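Long-range contacts in ABC transporter periplasmic peptide-binding protein (Pseudoalteromonas, PDB 4QFL), which binds dipeptides in the periplasm, here Ala-Phe, and probably hands them to an ABC transporter for uptake into the cell: residues Q29-A37 and K256-H267; E36-P44 and Y215-F226. All blocks are in the same frame, centred on the assembly; numbering follows the deposited sequence.

Interaction 1: residues Q29-A37 and K256-H267; sequences QGLVYCAEA and KILTKECDVTAH
Strands 30-35 and 264-266 run side by side and parallel, their axes 4.7 Å apart at an angle of 19°, with Tyr33 paired to Val264 and Cys34 to Thr265. This is a parallel beta ladder of the periplasmic binding-protein fold, and a disulfide reinforces it: Cys34 SG is bonded to Cys262 SG at 2.0 Å with a torsion of 82° about the S-S bond. In the ladder, Cys34 N reaches Val264 O at 2.6 Å and Ala266 N reaches Cys34 O at 3.0 Å. Val32 O is gripped twice, by the backbone N of Asp263 and of Val264. Asp263 returns the favour through its side chain: with CG beside its own backbone N, OD2, met on the anti side, accepts from Val32 N at 2.8 Å. On the sheet face opposite the disulfide, Val264 CG1 packs against Tyr33 CD2 at 3.8 Å, while Ala266 CB lies against the far part of the ring. Toward the ligand cleft, the bent chain of Glu36 carries its carboxylate beside the His267 ring. Glu36 OE2 forms a salt bridge with Arg383, which lines the phenylalanine pocket. One water joins the two side chains, 2.9 Å from Glu36 OE2 and 3.0 Å from His267 NE2.

Interaction 2: residues E36-P44 and Y215-F226; sequences EANPVSFNP and YKEYRRDHLVRF
Tyr215 opens the contact by aiming the edge of its ring at the face of Phe42: Tyr215 CE2 lies over the centre of the Phe42 ring, 4.1 Å from Phe42 CZ, with the planes at 83°. Further along the same strand the theme is repeated with the roles exchanged. Phe42, coming from the loop, presents its own edge to the face of Tyr218, Phe42 CE1 standing 3.7 Å from Tyr218 CD2 and the planes inclined at 73°, a second T-shaped pair that completes an aromatic cluster of Phe42, Tyr215 and Tyr218. Tyr218 also meets Pro39, whose CD is 4.0 Å from Tyr218 CE1, and its hydroxyl end lies close to the amide of Asn38. The second segment is a beta hairpin, with classic bulges at Lys216-Glu217 opposite Arg225 and at His222-Leu223 opposite Arg219, and with 220-222 forming the turn. At that turn Asp221 has its CB directed away from the loop, yet a chi1 of -67° swings the carboxylate back, and Asp221 OD1 comes within 3.5 Å of Asn38 CB. On the returning strand, Val224 CG2 approaches the rim of Phe42, 4.2 Å from its CE2. Phe226 then brings its ring edge to that same rim, its CZ 4.1 Å from Phe42 CE2, while Leu60 of helix 50-60 touches the Phe226 side chain.

Read from the N terminus, the two contacts illustrate how one continuous piece of chain can be anchored successively to partners far away in sequence. Strand 30-35 is the first element and is joined by interaction 1 to strand 264-266, closing a loop of 218 residues. The chain then leaves the sheet at Glu36 and Ala37, which belong to both first segments, and enters the loop before helix 50-60. There interaction 2 closes a shorter loop of 170 residues on the hairpin 215-226, nested inside the first. Strand 241-246 bridges the two regions, pairing with strand 30-35 on one side and strand 223-228 on the other.

Interaction 1: residues Q29-A37 and K256-H267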
loop_
_atom_site.group_PDB
_atom_site.type_symbol
_atom_site.label_atom_id
_atom_site.label_comp_id
_atom_site.label_asym_id
_atom_site.label_seq_id
_atom_site.Cartn_x
_atom_site.Cartn_y
_atom_site.Cartn_z
ATOM N N GLN A 29 0.417 -20.356 23.515
ATOM C CA GLN A 29 1.453 -20.439 22.485
ATOM C C GLN A 29 1.594 -19.139 21.685
ATOM O O GLN A 29 0.751 -18.232 21.767
ATOM C CB GLN A 29 1.214 -21.630 21.536
ATOM C CG GLN A 29 2.152 -22.826 21.757
ATOM C CD GLN A 29 3.620 -22.450 21.625
ATOM O OE1 GLN A 29 3.997 -21.694 20.729
ATOM N NE2 GLN A 29 4.454 -22.971 22.524
ATOM N N GLY A 30 2.672 -19.064 20.914
ATOM C CA GLY A 30 2.966 -17.882 20.140
ATOM C C GLY A 30 2.938 -18.169 18.661
ATOM O O GLY A 30 2.787 -19.306 18.242
ATOM N N LEU A 31 3.067 -17.114 17.871
ATOM C CA LEU A 31 3.153 -17.235 16.436
ATOM C C LEU A 31 4.380 -16.463 16.013
ATOM O O LEU A 31 4.650 -15.403 16.550
ATOM C CB LEU A 31 1.896 -16.668 15.774
ATOM C CG LEU A 31 1.782 -16.805 14.252
ATOM C CD1 LEU A 31 0.350 -16.666 13.812
ATOM C CD2 LEU A 31 2.645 -15.778 13.532
ATOM N N VAL A 32 5.141 -17.027 15.079
ATOM C CA VAL A 32 6.289 -16.353 14.478
ATOM C C VAL A 32 6.062 -16.124 12.975
ATOM O O VAL A 32 5.882 -17.063 12.202
ATOM C CB VAL A 32 7.590 -17.133 14.694
ATOM C CG1 VAL A 32 8.752 -16.401 14.045
ATOM C CG2 VAL A 32 7.841 -17.328 16.181
ATOM N N TYR A 33 6.060 -14.852 12.592
ATOM C CA TYR A 33 5.762 -14.399 11.244
ATOM C C TYR A 33 7.068 -13.940 10.602
ATOM O O TYR A 33 7.762 -13.074 11.139
ATOM C CB TYR A 33 4.772 -13.235 11.342
ATOM C CG TYR A 33 4.275 -12.645 10.039
ATOM C CD1 TYR A 33 5.074 -11.779 9.288
ATOM C CD2 TYR A 33 2.992 -12.916 9.575
ATOM C CE1 TYR A 33 4.613 -11.219 8.101
ATOM C CE2 TYR A 33 2.524 -12.363 8.395
ATOM C CZ TYR A 33 3.334 -11.513 7.665
ATOM O OH TYR A 33 2.872 -10.958 6.489
ATOM N N CYS A 34 7.412 -14.533 9.462
ATOM C CA CYS A 34 8.612 -14.145 8.709
ATOM C C CYS A 34 8.295 -12.985 7.795
ATOM O O CYS A 34 7.622 -13.165 6.778
ATOM C CB CYS A 34 9.139 -15.296 7.851
ATOM S SG CYS A 34 10.565 -16.189 8.550
ATOM N N ALA A 35 8.807 -11.811 8.157
ATOM C CA ALA A 35 8.522 -10.554 7.462
ATOM C C ALA A 35 9.618 -10.160 6.474
ATOM O O ALA A 35 10.805 -10.363 6.728
ATOM C CB ALA A 35 8.322 -9.453 8.474
ATOM N N GLU A 36 9.217 -9.578 5.351
ATOM C CA GLU A 36 10.160 -9.267 4.281
ATOM C C GLU A 36 10.951 -7.960 4.477
ATOM O O GLU A 36 11.886 -7.680 3.730
ATOM C CB GLU A 36 9.450 -9.282 2.916
ATOM C CG GLU A 36 8.601 -8.039 2.590
ATOM C CD GLU A 36 7.180 -8.124 3.105
ATOM O OE1 GLU A 36 6.878 -9.000 3.949
ATOM O OE2 GLU A 36 6.348 -7.309 2.654
ATOM N N ALA A 37 10.589 -7.152 5.471
ATOM C CA ALA A 37 11.316 -5.906 5.692
ATOM C C ALA A 37 11.099 -5.332 7.077
ATOM O O ALA A 37 10.146 -5.663 7.763
ATOM C CB ALA A 37 10.958 -4.872 4.642
ATOM N N LYS A 256 13.160 -20.906 6.586
ATOM C CA LYS A 256 12.666 -20.815 7.959
ATOM C C LYS A 256 11.290 -21.410 8.184
ATOM O O LYS A 256 10.986 -21.847 9.281
ATOM C CB LYS A 256 12.693 -19.382 8.458
ATOM C CG LYS A 256 14.092 -18.883 8.708
ATOM C CD LYS A 256 14.094 -17.435 9.153
ATOM C CE LYS A 256 15.461 -17.042 9.669
ATOM N NZ LYS A 256 15.462 -15.654 10.173
ATOM N N ILE A 257 10.441 -21.440 7.171
ATOM C CA ILE A 257 9.184 -22.140 7.380
ATOM C C ILE A 257 9.434 -23.646 7.338
ATOM O O ILE A 257 8.824 -24.411 8.078
ATOM C CB ILE A 257 8.070 -21.705 6.401
ATOM C CG1 ILE A 257 6.707 -22.180 6.915
ATOM C CG2 ILE A 257 8.330 -22.224 4.998
ATOM C CD1 ILE A 257 5.572 -21.728 6.062
ATOM N N LEU A 258 10.372 -24.067 6.502
ATOM C CA LEU A 258 10.714 -25.486 6.405
ATOM C C LEU A 258 11.270 -26.051 7.722
ATOM O O LEU A 258 10.931 -27.163 8.117
ATOM C CB LEU A 258 11.686 -25.726 5.239
ATOM C CG LEU A 258 11.060 -25.506 3.863
ATOM C CD1 LEU A 258 12.057 -25.706 2.738
ATOM C CD2 LEU A 258 9.863 -26.425 3.683
ATOM N N THR A 259 12.115 -25.277 8.398
ATOM C CA THR A 259 12.738 -25.704 9.648
ATOM C C THR A 259 11.844 -25.384 10.820
ATOM O O THR A 259 12.203 -25.636 11.972
ATOM C CB THR A 259 14.046 -24.955 9.899
ATOM O OG1 THR A 259 13.766 -23.554 10.019
ATOM C CG2 THR A 259 15.026 -25.188 8.761
ATOM N N LYS A 260 10.693 -24.797 10.516
ATOM C CA LYS A 260 9.715 -24.401 11.516
ATOM C C LYS A 260 10.232 -23.320 12.456
ATOM O O LYS A 260 9.757 -23.186 13.582
ATOM C CB LYS A 260 9.197 -25.625 12.274
ATOM C CG LYS A 260 8.665 -26.692 11.322
ATOM C CD LYS A 260 8.437 -28.035 11.996
ATOM C CE LYS A 260 8.593 -29.188 10.991
ATOM N NZ LYS A 260 10.027 -29.437 10.583
ATOM N N GLU A 261 11.201 -22.541 11.986
ATOM C CA GLU A 261 11.626 -21.365 12.721
ATOM C C GLU A 261 10.558 -20.291 12.579
ATOM O O GLU A 261 10.410 -19.428 13.441
ATOM C CB GLU A 261 12.961 -20.847 12.195
ATOM C CG GLU A 261 14.151 -21.754 12.472
ATOM C CD GLU A 261 15.487 -21.034 12.309
ATOM O OE1 GLU A 261 15.489 -19.786 12.228
ATOM O OE2 GLU A 261 16.542 -21.712 12.268
ATOM N N CYS A 262 9.822 -20.359 11.475
ATOM C CA CYS A 262 8.716 -19.453 11.199
ATOM C C CYS A 262 7.436 -20.232 11.004
ATOM O O CYS A 262 7.451 -21.292 10.390
ATOM C CB CYS A 262 8.985 -18.643 9.930
ATOM S SG CYS A 262 9.846 -17.093 10.237
ATOM N N ASP A 263 6.328 -19.690 11.505
ATOM C CA ASP A 263 5.016 -20.308 11.352
ATOM C C ASP A 263 4.267 -19.740 10.158
ATOM O O ASP A 263 3.419 -20.407 9.582
ATOM C CB ASP A 263 4.189 -20.086 12.608
ATOM C CG ASP A 263 4.893 -20.578 13.840
ATOM O OD1 ASP A 263 5.305 -21.756 13.848
ATOM O OD2 ASP A 263 5.058 -19.786 14.789
ATOM N N VAL A 264 4.581 -18.501 9.808
ATOM C CA VAL A 264 3.986 -17.855 8.651
ATOM C C VAL A 264 5.059 -17.123 7.857
ATOM O O VAL A 264 5.927 -16.467 8.429
ATOM C CB VAL A 264 2.899 -16.842 9.046
ATOM C CG1 VAL A 264 2.263 -16.248 7.798
ATOM C CG2 VAL A 264 1.842 -17.488 9.926
ATOM N N THR A 265 4.981 -17.239 6.538
ATOM C CA THR A 265 5.954 -16.641 5.638
ATOM C C THR A 265 5.312 -15.675 4.662
ATOM O O THR A 265 4.502 -16.052 3.831
ATOM C CB THR A 265 6.723 -17.709 4.846
ATOM O OG1 THR A 265 7.771 -18.227 5.666
ATOM C CG2 THR A 265 7.342 -17.102 3.613
ATOM N N ALA A 266 5.688 -14.413 4.790
ATOM C CA ALA A 266 5.213 -13.371 3.900
ATOM C C ALA A 266 5.797 -13.563 2.518
ATOM O O ALA A 266 6.963 -13.936 2.369
ATOM C CB ALA A 266 5.608 -12.001 4.447
ATOM N N HIS A 267 4.970 -13.312 1.513
ATOM C CA HIS A 267 5.400 -13.312 0.122
ATOM C C HIS A 267 6.380 -14.437 -0.188
ATOM O O HIS A 267 7.560 -14.175 -0.420
ATOM C CB HIS A 267 6.034 -11.963 -0.232
ATOM C CG HIS A 267 5.155 -10.786 0.061
ATOM N ND1 HIS A 267 4.206 -10.332 -0.825
ATOM C CD2 HIS A 267 5.082 -9.973 1.142
ATOM C CE1 HIS A 267 3.582 -9.289 -0.304
ATOM N NE2 HIS A 267 4.102 -9.044 0.885
HETATM O O HOH W 1 3.592 -6.388 2.219
#

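Interaction 2: residues E36-P44 and Y215-F226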
loop_
_atom_site.group_PDB
_atom_site.type_symbol
_atom_site.label_atom_id
_atom_site.label_comp_id
_atom_site.label_asym_id
_atom_site.label_seq_id
_atom_site.Cartn_x
_atom_site.Cartn_y
_atom_site.Cartn_z
ATOM N N GLU A 36 9.217 -9.578 5.351
ATOM C CA GLU A 36 10.160 -9.267 4.281
ATOM C C GLU A 36 10.951 -7.960 4.477
ATOM O O GLU A 36 11.886 -7.680 3.730
ATOM C CB GLU A 36 9.450 -9.282 2.916
ATOM C CG GLU A 36 8.601 -8.039 2.590
ATOM C CD GLU A 36 7.180 -8.124 3.105
ATOM O OE1 GLU A 36 6.878 -9.000 3.949
ATOM O OE2 GLU A 36 6.348 -7.309 2.654
ATOM N N ALA A 37 10.589 -7.152 5.471
ATOM C CA ALA A 37 11.316 -5.906 5.692
ATOM C C ALA A 37 11.099 -5.332 7.077
ATOM O O ALA A 37 10.146 -5.663 7.763
ATOM C CB ALA A 37 10.958 -4.872 4.642
ATOM N N ASN A 38 12.019 -4.468 7.464
ATOM C CA ASN A 38 11.956 -3.730 8.706
ATOM C C ASN A 38 10.798 -2.718 8.639
ATOM O O ASN A 38 10.578 -2.101 7.595
ATOM C CB ASN A 38 13.321 -3.044 8.847
ATOM C CG ASN A 38 13.528 -2.386 10.180
ATOM O OD1 ASN A 38 13.751 -1.182 10.240
ATOM N ND2 ASN A 38 13.489 -3.166 11.254
ATOM N N PRO A 39 10.031 -2.554 9.734
ATOM C CA PRO A 39 8.993 -1.511 9.700
ATOM C C PRO A 39 9.626 -0.138 9.853
ATOM O O PRO A 39 10.560 0.006 10.640
ATOM C CB PRO A 39 8.144 -1.822 10.936
ATOM C CG PRO A 39 9.123 -2.430 11.899
ATOM C CD PRO A 39 10.101 -3.214 11.051
ATOM N N VAL A 40 9.127 0.852 9.121
ATOM C CA VAL A 40 9.722 2.193 9.127
ATOM C C VAL A 40 9.229 3.028 10.300
ATOM O O VAL A 40 9.772 4.082 10.603
ATOM C CB VAL A 40 9.436 2.961 7.819
ATOM C CG1 VAL A 40 10.100 2.274 6.643
ATOM C CG2 VAL A 40 7.948 3.093 7.593
ATOM N N SER A 41 8.189 2.541 10.959
ATOM C CA SER A 41 7.568 3.268 12.046
ATOM C C SER A 41 6.575 2.331 12.712
ATOM O O SER A 41 6.285 1.256 12.191
ATOM C CB SER A 41 6.845 4.494 11.486
ATOM O OG SER A 41 6.323 5.304 12.521
ATOM N N PHE A 42 6.055 2.731 13.862
ATOM C CA PHE A 42 4.942 2.002 14.444
ATOM C C PHE A 42 3.625 2.768 14.334
ATOM O O PHE A 42 2.622 2.401 14.943
ATOM C CB PHE A 42 5.277 1.543 15.861
ATOM C CG PHE A 42 6.212 0.387 15.873
ATOM C CD1 PHE A 42 7.573 0.587 15.879
ATOM C CD2 PHE A 42 5.729 -0.901 15.771
ATOM C CE1 PHE A 42 8.438 -0.492 15.840
ATOM C CE2 PHE A 42 6.590 -1.968 15.736
ATOM C CZ PHE A 42 7.939 -1.762 15.771
ATOM N N ASN A 43 3.647 3.821 13.524
ATOM C CA ASN A 43 2.446 4.569 13.198
ATOM C C ASN A 43 2.143 4.493 11.704
ATOM O O ASN A 43 2.903 5.013 10.887
ATOM C CB ASN A 43 2.596 6.023 13.638
ATOM C CG ASN A 43 1.456 6.886 13.180
ATOM O OD1 ASN A 43 0.438 6.393 12.686
ATOM N ND2 ASN A 43 1.612 8.193 13.345
ATOM N N PRO A 44 1.018 3.855 11.341
ATOM C CA PRO A 44 0.648 3.631 9.935
ATOM C C PRO A 44 0.501 4.918 9.125
ATOM O O PRO A 44 0.602 4.880 7.902
ATOM C CB PRO A 44 -0.709 2.922 10.040
ATOM C CG PRO A 44 -0.702 2.295 11.398
ATOM C CD PRO A 44 0.065 3.229 12.273
ATOM N N TYR A 215 2.366 -3.424 21.894
ATOM C CA TYR A 215 3.807 -3.344 21.667
ATOM C C TYR A 215 4.611 -3.813 22.884
ATOM O O TYR A 215 4.370 -3.368 24.012
ATOM C CB TYR A 215 4.196 -1.913 21.302
ATOM C CG TYR A 215 5.679 -1.674 21.172
ATOM C CD1 TYR A 215 6.463 -1.440 22.297
ATOM C CD2 TYR A 215 6.292 -1.658 19.926
ATOM C CE1 TYR A 215 7.818 -1.208 22.185
ATOM C CE2 TYR A 215 7.651 -1.427 19.803
ATOM C CZ TYR A 215 8.405 -1.199 20.940
ATOM O OH TYR A 215 9.752 -0.967 20.834
ATOM N N LYS A 216 5.563 -4.713 22.645
ATOM C CA LYS A 216 6.487 -5.167 23.688
ATOM C C LYS A 216 7.940 -4.771 23.385
ATOM O O LYS A 216 8.597 -4.125 24.200
ATOM C CB LYS A 216 6.371 -6.681 23.884
ATOM C CG LYS A 216 7.283 -7.255 24.945
ATOM C CD LYS A 216 6.921 -6.749 26.330
ATOM C CE LYS A 216 7.972 -7.153 27.372
ATOM N NZ LYS A 216 8.091 -8.634 27.534
ATOM N N GLU A 217 8.426 -5.124 22.197
ATOM C CA GLU A 217 9.850 -5.048 21.910
ATOM C C GLU A 217 10.152 -4.912 20.418
ATOM O O GLU A 217 9.405 -5.391 19.572
ATOM C CB GLU A 217 10.510 -6.317 22.456
ATOM C CG GLU A 217 12.022 -6.358 22.406
ATOM C CD GLU A 217 12.560 -7.709 22.842
ATOM O OE1 GLU A 217 11.846 -8.419 23.582
ATOM O OE2 GLU A 217 13.686 -8.070 22.438
ATOM N N TYR A 218 11.270 -4.270 20.110
ATOM C CA TYR A 218 11.728 -4.127 18.736
ATOM C C TYR A 218 13.260 -4.092 18.669
ATOM O O TYR A 218 13.895 -3.219 19.258
ATOM C CB TYR A 218 11.114 -2.866 18.121
ATOM C CG TYR A 218 11.663 -2.441 16.767
ATOM C CD1 TYR A 218 11.764 -3.342 15.705
ATOM C CD2 TYR A 218 12.055 -1.122 16.547
ATOM C CE1 TYR A 218 12.250 -2.936 14.468
ATOM C CE2 TYR A 218 12.544 -0.713 15.322
ATOM C CZ TYR A 218 12.637 -1.617 14.289
ATOM O OH TYR A 218 13.121 -1.176 13.087
ATOM N N ARG A 219 13.853 -5.062 17.976
ATOM C CA ARG A 219 15.283 -5.031 17.688
ATOM C C ARG A 219 15.426 -4.622 16.237
ATOM O O ARG A 219 15.006 -5.365 15.348
ATOM C CB ARG A 219 15.913 -6.410 17.855
ATOM C CG ARG A 219 15.580 -7.122 19.147
ATOM C CD ARG A 219 16.834 -7.777 19.727
ATOM N NE ARG A 219 17.705 -8.352 18.699
ATOM C CZ ARG A 219 19.021 -8.514 18.835
ATOM N NH1 ARG A 219 19.626 -8.135 19.956
ATOM N NH2 ARG A 219 19.737 -9.050 17.851
ATOM N N ARG A 220 16.011 -3.458 15.979
ATOM C CA ARG A 220 16.034 -2.968 14.607
ATOM C C ARG A 220 16.652 -3.979 13.632
ATOM O O ARG A 220 17.777 -4.446 13.821
ATOM C CB ARG A 220 16.663 -1.574 14.486
ATOM C CG ARG A 220 18.020 -1.416 15.117
ATOM C CD ARG A 220 18.746 -0.212 14.516
ATOM N NE ARG A 220 18.188 1.081 14.928
ATOM C CZ ARG A 220 18.831 1.972 15.686
ATOM N NH1 ARG A 220 20.056 1.718 16.122
ATOM N NH2 ARG A 220 18.251 3.121 16.008
ATOM N N ASP A 221 15.863 -4.325 12.617
ATOM C CA ASP A 221 16.261 -5.228 11.546
ATOM C C ASP A 221 16.224 -6.687 11.966
ATOM O O ASP A 221 16.461 -7.573 11.150
ATOM C CB ASP A 221 17.634 -4.847 10.986
ATOM C CG ASP A 221 17.610 -3.510 10.262
ATOM O OD1 ASP A 221 16.767 -3.339 9.347
ATOM O OD2 ASP A 221 18.416 -2.625 10.617
ATOM N N HIS A 222 15.903 -6.950 13.229
ATOM C CA HIS A 222 15.925 -8.328 13.717
ATOM C C HIS A 222 14.541 -8.813 14.078
ATOM O O HIS A 222 14.069 -9.799 13.525
ATOM C CB HIS A 222 16.865 -8.500 14.913
ATOM C CG HIS A 222 16.927 -9.906 15.433
ATOM N ND1 HIS A 222 17.307 -10.211 16.724
ATOM C CD2 HIS A 222 16.655 -11.093 14.834
ATOM C CE1 HIS A 222 17.269 -11.520 16.897
ATOM N NE2 HIS A 222 16.876 -12.079 15.765
ATOM N N LEU A 223 13.879 -8.136 15.004
ATOM C CA LEU A 223 12.553 -8.603 15.367
ATOM C C LEU A 223 11.608 -7.586 15.967
ATOM O O LEU A 223 12.008 -6.526 16.435
ATOM C CB LEU A 223 12.619 -9.843 16.262
ATOM C CG LEU A 223 13.227 -9.787 17.658
ATOM C CD1 LEU A 223 12.489 -8.851 18.611
ATOM C CD2 LEU A 223 13.235 -11.196 18.215
ATOM N N VAL A 224 10.332 -7.934 15.921
ATOM C CA VAL A 224 9.320 -7.198 16.640
ATOM C C VAL A 224 8.483 -8.192 17.436
ATOM O O VAL A 224 8.129 -9.268 16.955
ATOM C CB VAL A 224 8.486 -6.279 15.711
ATOM C CG1 VAL A 224 8.502 -6.796 14.299
ATOM C CG2 VAL A 224 7.070 -6.096 16.234
ATOM N N ARG A 225 8.229 -7.838 18.688
ATOM C CA ARG A 225 7.477 -8.674 19.590
ATOM C C ARG A 225 6.253 -7.905 20.090
ATOM O O ARG A 225 6.368 -6.769 20.560
ATOM C CB ARG A 225 8.379 -9.094 20.751
ATOM C CG ARG A 225 7.774 -10.102 21.678
ATOM C CD ARG A 225 8.647 -10.276 22.907
ATOM N NE ARG A 225 10.043 -10.549 22.571
ATOM C CZ ARG A 225 10.493 -11.733 22.171
ATOM N NH1 ARG A 225 9.656 -12.749 22.030
ATOM N NH2 ARG A 225 11.779 -11.900 21.897
ATOM N N PHE A 226 5.084 -8.526 19.937
ATOM C CA PHE A 226 3.827 -8.022 20.474
ATOM C C PHE A 226 3.240 -9.066 21.418
ATOM O O PHE A 226 3.556 -10.262 21.323
ATOM C CB PHE A 226 2.787 -7.814 19.368
ATOM C CG PHE A 226 3.138 -6.750 18.357
ATOM C CD1 PHE A 226 3.984 -5.698 18.673
ATOM C CD2 PHE A 226 2.591 -6.804 17.081
ATOM C CE1 PHE A 226 4.286 -4.726 17.735
ATOM C CE2 PHE A 226 2.892 -5.830 16.132
ATOM C CZ PHE A 226 3.745 -4.790 16.466
#